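Local coordinates for hypothetical protein MerP (PDB 1OSD), which binds mercury in the periplasm, as a small heavy-metal-associated domain protein of bacterial mercury resistance, and is seen here in its oxidized form, at residues M12-K22 against V34-A43; I25-K33 against A43-T52. All coordinates share one frame; numbering follows the deposited sequence.

Contact 1 (M12-K22 against V34-A43)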
loop_
_atom_site.group_PDB
_atom_site.type_symbol
_atom_site.label_atom_id
_atom_site.label_comp_id
_atom_site.label_asym_id
_atom_site.label_seq_id
_atom_site.Cartn_x
_atom_site.Cartn_y
_atom_site.Cartn_z
ATOM N N MET A 12 -4.139 9.590 4.037
ATOM C CA MET A 12 -4.804 9.556 2.755
ATOM C C MET A 12 -6.144 10.359 2.794
ATOM O O MET A 12 -7.242 9.799 2.790
ATOM C CB MET A 12 -5.008 8.074 2.367
ATOM C CG MET A 12 -5.418 7.805 0.935
ATOM S SD MET A 12 -6.615 6.488 0.805
ATOM C CE MET A 12 -5.546 5.093 1.233
ATOM N N THR A 13 -6.015 11.690 2.873
ATOM C CA THR A 13 -7.131 12.574 3.088
ATOM C C THR A 13 -7.439 13.510 1.923
ATOM O O THR A 13 -8.388 14.272 2.014
ATOM C CB THR A 13 -6.900 13.439 4.353
ATOM O OG1 THR A 13 -5.677 14.232 4.208
ATOM C CG2 THR A 13 -6.763 12.540 5.557
ATOM N N CYS A 14 -6.597 13.501 0.883
ATOM C CA CYS A 14 -6.697 14.424 -0.247
ATOM C C CYS A 14 -7.206 13.558 -1.403
ATOM O O CYS A 14 -6.925 12.324 -1.411
ATOM C CB CYS A 14 -5.318 15.082 -0.642
ATOM S SG CYS A 14 -4.162 14.094 -1.629
ATOM N N SER A 15 -7.973 14.190 -2.314
ATOM C CA SER A 15 -8.709 13.466 -3.324
ATOM C C SER A 15 -7.835 12.620 -4.252
ATOM O O SER A 15 -8.315 11.636 -4.685
ATOM C CB SER A 15 -9.578 14.406 -4.181
ATOM O OG SER A 15 -8.704 15.111 -4.930
ATOM N N ALA A 16 -6.565 13.035 -4.534
ATOM C CA ALA A 16 -5.722 12.273 -5.421
ATOM C C ALA A 16 -4.778 11.245 -4.649
ATOM O O ALA A 16 -4.067 10.488 -5.246
ATOM C CB ALA A 16 -4.896 13.228 -6.171
ATOM N N CYS A 17 -4.777 11.356 -3.340
ATOM C CA CYS A 17 -3.986 10.577 -2.396
ATOM C C CYS A 17 -4.144 9.095 -2.598
ATOM O O CYS A 17 -3.159 8.346 -2.441
ATOM C CB CYS A 17 -4.324 10.981 -0.924
ATOM S SG CYS A 17 -3.575 12.587 -0.381
ATOM N N PRO A 18 -5.374 8.600 -2.898
ATOM C CA PRO A 18 -5.494 7.152 -3.235
ATOM C C PRO A 18 -4.543 6.775 -4.371
ATOM O O PRO A 18 -3.877 5.729 -4.318
ATOM C CB PRO A 18 -6.985 6.990 -3.587
ATOM C CG PRO A 18 -7.608 7.994 -2.624
ATOM C CD PRO A 18 -6.707 9.241 -2.829
ATOM N N ILE A 19 -4.463 7.633 -5.371
ATOM C CA ILE A 19 -3.635 7.316 -6.510
ATOM C C ILE A 19 -2.147 7.463 -6.250
ATOM O O ILE A 19 -1.338 6.667 -6.755
ATOM C CB ILE A 19 -4.149 8.063 -7.734
ATOM C CG1 ILE A 19 -5.507 7.385 -8.162
ATOM C CG2 ILE A 19 -3.071 8.118 -8.835
ATOM C CD1 ILE A 19 -5.953 7.638 -9.526
ATOM N N THR A 20 -1.823 8.377 -5.382
ATOM C CA THR A 20 -0.484 8.600 -4.965
ATOM C C THR A 20 0.006 7.318 -4.336
ATOM O O THR A 20 1.145 6.894 -4.586
ATOM C CB THR A 20 -0.338 9.807 -4.029
ATOM O OG1 THR A 20 -0.596 11.051 -4.716
ATOM C CG2 THR A 20 1.164 9.913 -3.527
ATOM N N VAL A 21 -0.829 6.714 -3.527
ATOM C CA VAL A 21 -0.474 5.542 -2.698
ATOM C C VAL A 21 -0.396 4.312 -3.585
ATOM O O VAL A 21 0.584 3.585 -3.549
ATOM C CB VAL A 21 -1.407 5.343 -1.488
ATOM C CG1 VAL A 21 -1.162 3.805 -0.784
ATOM C CG2 VAL A 21 -1.380 6.586 -0.444
ATOM N N LYS A 22 -1.390 4.158 -4.466
ATOM C CA LYS A 22 -1.510 3.105 -5.349
ATOM C C LYS A 22 -0.227 3.091 -6.193
ATOM O O LYS A 22 0.419 2.050 -6.280
ATOM C CB LYS A 22 -2.743 3.283 -6.229
ATOM C CG LYS A 22 -2.991 2.099 -7.258
ATOM C CD LYS A 22 -4.380 2.303 -7.907
ATOM C CE LYS A 22 -5.155 1.127 -8.406
ATOM N NZ LYS A 22 -4.421 -0.148 -8.734
ATOM N N VAL A 34 -2.859 -3.656 -6.468
ATOM C CA VAL A 34 -3.159 -2.690 -5.443
ATOM C C VAL A 34 -4.521 -2.000 -5.683
ATOM O O VAL A 34 -4.812 -1.407 -6.771
ATOM C CB VAL A 34 -2.112 -1.669 -5.315
ATOM C CG1 VAL A 34 -2.437 -0.769 -4.148
ATOM C CG2 VAL A 34 -0.774 -2.318 -4.980
ATOM N N ASP A 35 -5.399 -2.112 -4.684
ATOM C CA ASP A 35 -6.634 -1.331 -4.738
ATOM C C ASP A 35 -6.717 -0.470 -3.491
ATOM O O ASP A 35 -6.538 -0.969 -2.352
ATOM C CB ASP A 35 -7.807 -2.278 -4.774
ATOM C CG ASP A 35 -7.923 -2.992 -6.107
ATOM O OD1 ASP A 35 -8.304 -4.172 -6.075
ATOM O OD2 ASP A 35 -7.695 -2.438 -7.214
ATOM N N VAL A 36 -7.076 0.782 -3.696
ATOM C CA VAL A 36 -7.116 1.766 -2.618
ATOM C C VAL A 36 -8.522 2.225 -2.407
ATOM O O VAL A 36 -9.248 2.416 -3.380
ATOM C CB VAL A 36 -6.279 2.955 -2.904
ATOM C CG1 VAL A 36 -4.806 2.600 -2.819
ATOM C CG2 VAL A 36 -6.644 3.530 -4.374
ATOM N N THR A 37 -8.827 2.565 -1.182
ATOM C CA THR A 37 -10.157 3.089 -0.784
ATOM C C THR A 37 -10.052 4.305 0.052
ATOM O O THR A 37 -9.480 4.315 1.175
ATOM C CB THR A 37 -11.028 1.998 -0.100
ATOM O OG1 THR A 37 -11.173 0.912 -1.035
ATOM C CG2 THR A 37 -12.428 2.549 0.141
ATOM N N PHE A 38 -10.536 5.395 -0.527
ATOM C CA PHE A 38 -10.449 6.727 0.136
ATOM C C PHE A 38 -11.263 6.729 1.461
ATOM O O PHE A 38 -10.776 7.177 2.507
ATOM C CB PHE A 38 -10.879 7.899 -0.834
ATOM C CG PHE A 38 -10.915 9.337 -0.180
ATOM C CD1 PHE A 38 -12.076 9.838 0.399
ATOM C CD2 PHE A 38 -9.727 10.104 -0.062
ATOM C CE1 PHE A 38 -12.114 11.128 1.048
ATOM C CE2 PHE A 38 -9.709 11.340 0.570
ATOM C CZ PHE A 38 -10.897 11.856 1.155
ATOM N N GLU A 39 -12.474 6.199 1.416
ATOM C CA GLU A 39 -13.335 6.306 2.504
ATOM C C GLU A 39 -12.708 5.691 3.765
ATOM O O GLU A 39 -12.816 6.241 4.800
ATOM C CB GLU A 39 -14.632 5.604 2.181
ATOM C CG GLU A 39 -15.679 5.591 3.293
ATOM C CD GLU A 39 -17.040 5.098 2.765
ATOM O OE1 GLU A 39 -18.064 5.272 3.502
ATOM O OE2 GLU A 39 -17.091 4.460 1.633
ATOM N N THR A 40 -12.056 4.554 3.635
ATOM C CA THR A 40 -11.573 3.815 4.800
ATOM C C THR A 40 -10.075 3.921 4.844
ATOM O O THR A 40 -9.478 3.227 5.600
ATOM C CB THR A 40 -11.978 2.379 4.671
ATOM O OG1 THR A 40 -11.596 1.938 3.361
ATOM C CG2 THR A 40 -13.444 2.285 4.687
ATOM N N ARG A 41 -9.497 4.837 4.072
ATOM C CA ARG A 41 -8.072 5.112 4.136
ATOM C C ARG A 41 -7.309 3.830 4.162
ATOM O O ARG A 41 -6.498 3.555 5.051
ATOM C CB ARG A 41 -7.751 5.920 5.319
ATOM C CG ARG A 41 -8.234 7.322 5.247
ATOM C CD ARG A 41 -8.049 8.102 6.542
ATOM N NE ARG A 41 -8.912 9.290 6.483
ATOM C CZ ARG A 41 -9.005 10.165 7.490
ATOM N NH1 ARG A 41 -8.232 10.040 8.584
ATOM N NH2 ARG A 41 -9.817 11.197 7.364
ATOM N N GLN A 42 -7.589 2.994 3.150
ATOM C CA GLN A 42 -6.855 1.788 3.074
ATOM C C GLN A 42 -6.378 1.365 1.686
ATOM O O GLN A 42 -6.814 1.951 0.664
ATOM C CB GLN A 42 -7.520 0.700 3.892
ATOM C CG GLN A 42 -8.907 0.289 3.625
ATOM C CD GLN A 42 -9.449 -0.763 4.636
ATOM O OE1 GLN A 42 -9.428 -0.576 5.894
ATOM N NE2 GLN A 42 -10.033 -1.705 4.087
ATOM N N ALA A 43 -5.357 0.500 1.660
ATOM C CA ALA A 43 -4.821 -0.139 0.416
ATOM C C ALA A 43 -4.684 -1.629 0.652
ATOM O O ALA A 43 -4.103 -2.037 1.706
ATOM C CB ALA A 43 -3.456 0.488 0.040
HETATM O O HOH W 1 -10.401 9.583 3.876
#
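The GMTCxxC metal-binding loop of the ferredoxin-like heavy-metal-associated fold, here oxidized to the Cys14-Cys17 disulfide, packs with the first turns of its helix against the hairpin of strands 34-37 and 42-43. Cys14 points away from the hairpin and Cys17 makes no contact with it; their neighbours carry the contact. Phe38 lies at the start of the type I turn 38-41 and turns an edge of its ring to the loop backbone: Thr13 C lies at that edge, near the ring plane, 3.4 Å from Phe38 CE2. CG anti to the backbone N (chi1 176°) carries the ring out to that loop, while CB of Phe38 rests 3.7 Å from Pro18 CG. The same proline sets CB 3.6 Å from Val36 CG2; a turn on, Val21 CG1 reaches Ala43 CB. Met12 enters from the other end of the loop: bent at chi2 and chi3, it brings SD near the Thr37 carbonyl and, in the conformer described, CE to 3.4 Å from Gln42 O. Those two backbone groups belong to a G1 beta bulge, in which Arg41 and Gln42 both face Thr37. Lys22 reaches across to Val34 O, its chain extended until a bend at chi4; the modelled NZ is too close for the bond to be trusted in detail. At the turn, Thr13 CG2 sits over one face of the Arg41 guanidinium, near its centre. A water at the guanidinium's edge accepts from Arg41 NE at 3.0 Å, donates to Phe38 O at 2.8 Å and reaches Met12 O only weakly.

Contact 2 (I25-K33 against A43-T52)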
loop_
_atom_site.group_PDB
_atom_site.type_symbol
_atom_site.label_atom_id
_atom_site.label_comp_id
_atom_site.label_asym_id
_atom_site.label_seq_id
_atom_site.Cartn_x
_atom_site.Cartn_y
_atom_site.Cartn_z
ATOM N N ILE A 25 2.909 1.936 -4.309
ATOM C CA ILE A 25 3.013 0.496 -4.027
ATOM C C ILE A 25 3.265 -0.337 -5.264
ATOM O O ILE A 25 4.058 -1.261 -5.283
ATOM C CB ILE A 25 1.773 0.031 -3.217
ATOM C CG1 ILE A 25 1.765 0.828 -1.916
ATOM C CG2 ILE A 25 1.874 -1.461 -2.826
ATOM C CD1 ILE A 25 0.488 0.699 -1.127
ATOM N N SER A 26 2.574 0.046 -6.323
ATOM C CA SER A 26 2.552 -0.711 -7.542
ATOM C C SER A 26 3.949 -0.758 -8.172
ATOM O O SER A 26 4.267 -1.716 -8.874
ATOM C CB SER A 26 1.497 -0.123 -8.514
ATOM O OG SER A 26 0.156 -0.489 -8.117
ATOM N N LYS A 27 4.753 0.288 -7.936
ATOM C CA LYS A 27 6.161 0.319 -8.352
ATOM C C LYS A 27 7.042 -0.734 -7.661
ATOM O O LYS A 27 8.117 -1.052 -8.176
ATOM C CB LYS A 27 6.797 1.712 -8.126
ATOM C CG LYS A 27 6.469 2.787 -9.245
ATOM C CD LYS A 27 7.616 3.910 -9.380
ATOM C CE LYS A 27 7.507 5.134 -8.382
ATOM N NZ LYS A 27 7.622 4.871 -6.838
ATOM N N VAL A 28 6.618 -1.272 -6.522
ATOM C CA VAL A 28 7.415 -2.258 -5.772
ATOM C C VAL A 28 7.434 -3.567 -6.487
ATOM O O VAL A 28 6.395 -4.155 -6.726
ATOM C CB VAL A 28 6.935 -2.411 -4.341
ATOM C CG1 VAL A 28 7.762 -3.453 -3.577
ATOM C CG2 VAL A 28 7.134 -1.009 -3.586
ATOM N N GLU A 29 8.642 -3.943 -6.894
ATOM C CA GLU A 29 8.876 -5.215 -7.554
ATOM C C GLU A 29 8.299 -6.353 -6.669
ATOM O O GLU A 29 8.647 -6.492 -5.473
ATOM C CB GLU A 29 10.363 -5.523 -7.918
ATOM C CG GLU A 29 10.500 -6.773 -8.843
ATOM C CD GLU A 29 9.780 -6.648 -10.189
ATOM O OE1 GLU A 29 9.616 -5.527 -10.777
ATOM O OE2 GLU A 29 9.401 -7.685 -10.703
ATOM N N GLY A 30 7.351 -7.049 -7.276
ATOM C CA GLY A 30 6.841 -8.294 -6.731
ATOM C C GLY A 30 5.409 -8.095 -6.325
ATOM O O GLY A 30 4.731 -9.031 -5.958
ATOM N N VAL A 31 4.938 -6.843 -6.437
ATOM C CA VAL A 31 3.523 -6.590 -6.258
ATOM C C VAL A 31 2.693 -6.857 -7.553
ATOM O O VAL A 31 3.055 -6.456 -8.665
ATOM C CB VAL A 31 3.288 -5.194 -5.805
ATOM C CG1 VAL A 31 1.812 -4.854 -5.885
ATOM C CG2 VAL A 31 3.880 -4.992 -4.472
ATOM N N SER A 32 1.548 -7.497 -7.352
ATOM C CA SER A 32 0.569 -7.902 -8.393
ATOM C C SER A 32 -0.636 -7.018 -8.574
ATOM O O SER A 32 -1.201 -6.955 -9.685
ATOM C CB SER A 32 0.022 -9.281 -8.040
ATOM O OG SER A 32 1.135 -10.042 -8.213
ATOM N N LYS A 33 -1.108 -6.472 -7.479
ATOM C CA LYS A 33 -2.400 -5.784 -7.477
ATOM C C LYS A 33 -2.440 -4.897 -6.242
ATOM O O LYS A 33 -2.008 -5.335 -5.146
ATOM C CB LYS A 33 -3.552 -6.794 -7.428
ATOM C CG LYS A 33 -4.919 -6.242 -7.839
ATOM C CD LYS A 33 -6.043 -7.286 -7.584
ATOM C CE LYS A 33 -7.508 -6.710 -7.730
ATOM N NZ LYS A 33 -7.901 -6.127 -9.078
ATOM N N ALA A 43 -5.357 0.500 1.660
ATOM C CA ALA A 43 -4.821 -0.139 0.416
ATOM C C ALA A 43 -4.684 -1.629 0.652
ATOM O O ALA A 43 -4.103 -2.037 1.706
ATOM C CB ALA A 43 -3.456 0.488 0.040
ATOM N N VAL A 44 -5.219 -2.459 -0.294
ATOM C CA VAL A 44 -5.195 -3.918 -0.261
ATOM C C VAL A 44 -4.192 -4.349 -1.360
ATOM O O VAL A 44 -4.390 -4.046 -2.567
ATOM C CB VAL A 44 -6.654 -4.618 -0.608
ATOM C CG1 VAL A 44 -6.562 -6.198 -0.659
ATOM C CG2 VAL A 44 -7.914 -4.018 0.210
ATOM N N VAL A 45 -3.101 -5.003 -0.933
ATOM C CA VAL A 45 -1.946 -5.279 -1.788
ATOM C C VAL A 45 -1.761 -6.741 -1.848
ATOM O O VAL A 45 -1.676 -7.412 -0.823
ATOM C CB VAL A 45 -0.658 -4.691 -1.201
ATOM C CG1 VAL A 45 0.529 -4.884 -2.168
ATOM C CG2 VAL A 45 -0.841 -3.268 -0.762
ATOM N N THR A 46 -1.751 -7.249 -3.077
ATOM C CA THR A 46 -1.468 -8.656 -3.379
ATOM C C THR A 46 -0.023 -8.713 -3.965
ATOM O O THR A 46 0.352 -7.965 -4.875
ATOM C CB THR A 46 -2.420 -9.202 -4.404
ATOM O OG1 THR A 46 -3.734 -9.314 -3.855
ATOM C CG2 THR A 46 -2.011 -10.640 -4.802
ATOM N N PHE A 47 0.780 -9.551 -3.358
ATOM C CA PHE A 47 2.196 -9.515 -3.667
ATOM C C PHE A 47 2.854 -10.877 -3.417
ATOM O O PHE A 47 2.313 -11.786 -2.684
ATOM C CB PHE A 47 2.893 -8.423 -2.805
ATOM C CG PHE A 47 3.001 -8.788 -1.331
ATOM C CD1 PHE A 47 4.118 -9.461 -0.853
ATOM C CD2 PHE A 47 1.976 -8.428 -0.392
ATOM C CE1 PHE A 47 4.251 -9.816 0.523
ATOM C CE2 PHE A 47 2.072 -8.852 0.987
ATOM C CZ PHE A 47 3.246 -9.533 1.434
ATOM N N ASP A 48 4.075 -10.989 -3.974
ATOM C CA ASP A 48 4.857 -12.186 -3.756
ATOM C C ASP A 48 5.894 -12.037 -2.673
ATOM O O ASP A 48 6.797 -11.233 -2.834
ATOM C CB ASP A 48 5.421 -12.570 -5.097
ATOM C CG ASP A 48 6.137 -13.884 -5.072
ATOM O OD1 ASP A 48 6.588 -14.331 -6.197
ATOM O OD2 ASP A 48 6.449 -14.495 -4.035
ATOM N N ASP A 49 5.729 -12.789 -1.577
ATOM C CA ASP A 49 6.483 -12.651 -0.352
ATOM C C ASP A 49 7.920 -13.195 -0.425
ATOM O O ASP A 49 8.731 -12.950 0.480
ATOM C CB ASP A 49 5.778 -13.219 0.821
ATOM C CG ASP A 49 5.770 -14.751 0.849
ATOM O OD1 ASP A 49 5.077 -15.234 1.732
ATOM O OD2 ASP A 49 6.371 -15.547 0.072
ATOM N N ALA A 50 8.213 -13.851 -1.561
ATOM C CA ALA A 50 9.532 -14.174 -1.955
ATOM C C ALA A 50 10.248 -13.023 -2.588
ATOM O O ALA A 50 11.480 -13.132 -2.742
ATOM C CB ALA A 50 9.513 -15.295 -3.014
ATOM N N LYS A 51 9.511 -12.017 -3.049
ATOM C CA LYS A 51 10.069 -10.858 -3.787
ATOM C C LYS A 51 10.064 -9.588 -2.989
ATOM O O LYS A 51 10.916 -8.668 -3.234
ATOM C CB LYS A 51 9.261 -10.641 -5.098
ATOM C CG LYS A 51 9.525 -11.769 -6.123
ATOM C CD LYS A 51 8.465 -11.978 -7.065
ATOM C CE LYS A 51 8.741 -13.068 -8.204
ATOM N NZ LYS A 51 8.592 -12.492 -9.602
ATOM N N THR A 52 9.093 -9.477 -2.076
ATOM C CA THR A 52 8.976 -8.305 -1.251
ATOM C C THR A 52 8.260 -8.612 0.050
ATOM O O THR A 52 7.935 -9.779 0.325
ATOM C CB THR A 52 8.327 -7.111 -2.092
ATOM O OG1 THR A 52 8.474 -5.875 -1.387
ATOM C CG2 THR A 52 6.796 -7.264 -2.339
HETATM O O HOH W 2 7.410 -9.789 -10.105
#
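Thr46 O is gripped by two successive amides of the neighbouring strand: Ser32 N donates at 2.8 Å, and Lys33 N adds a weak bond at 3.3 Å. Ser32 and Lys33 thus both face Thr46, a classic beta bulge that shifts the register by one between the Val31-Phe47 and Lys33-Thr46 pairs. Thr46 N answers with a nearly straight bond to Lys33 O (2.8 Å, 169° at the hydrogen), and Asp48 N closes the end of the pairing on Gly30 O. Gly30 sits in the type II turn 28-31 at backbone angles that call for glycine, with its CA 3.7 Å from Lys51 CB, so the loop after the strand lies directly against the turn. There Ala50 N comes to Asp48 OD2 from above the carboxylate plane, an Asx turn; the same oxygen also bonds to Ala1 N. On the inner face Val45 CG1, anti to its own amide nitrogen (chi1 -175°), touches both Ile25 CG2 at 3.7 Å, in the conformer described, and Val31 CG1 at 3.9 Å; the side chains of Val28 and Thr52 cross at about a right angle, CG1 of Val28 touching OG1 of Thr52. Helix 54-63 continues this apolar layer through Leu57, which touches Ile25 and Val31, whereas on the opposite face Thr46 OG1 bonds to Thr4 OG1 of strand 2-8, the next strand of the sheet.

How the contacts relate
Contacts 1 and 2 lie at opposite ends of one helix-hairpin unit, their centres about 16 Å apart and on opposite sides of the chain's centre. Helix 17-26 and strands 31-37 and 42-48 run through both, and Ala43 belongs to each. Where they meet, Asp35 O and Val44 N probably hydrogen-bond at 2.9 Å, and Val34 CG2 packs 3.5 Å from Ile25 CG2, joining the apolar layers under the helix. Contact 1 holds the disulfide of the presumed mercury site; contact 2 contains the helix-to-strand connection and the far end of the hairpin, away from those cysteines.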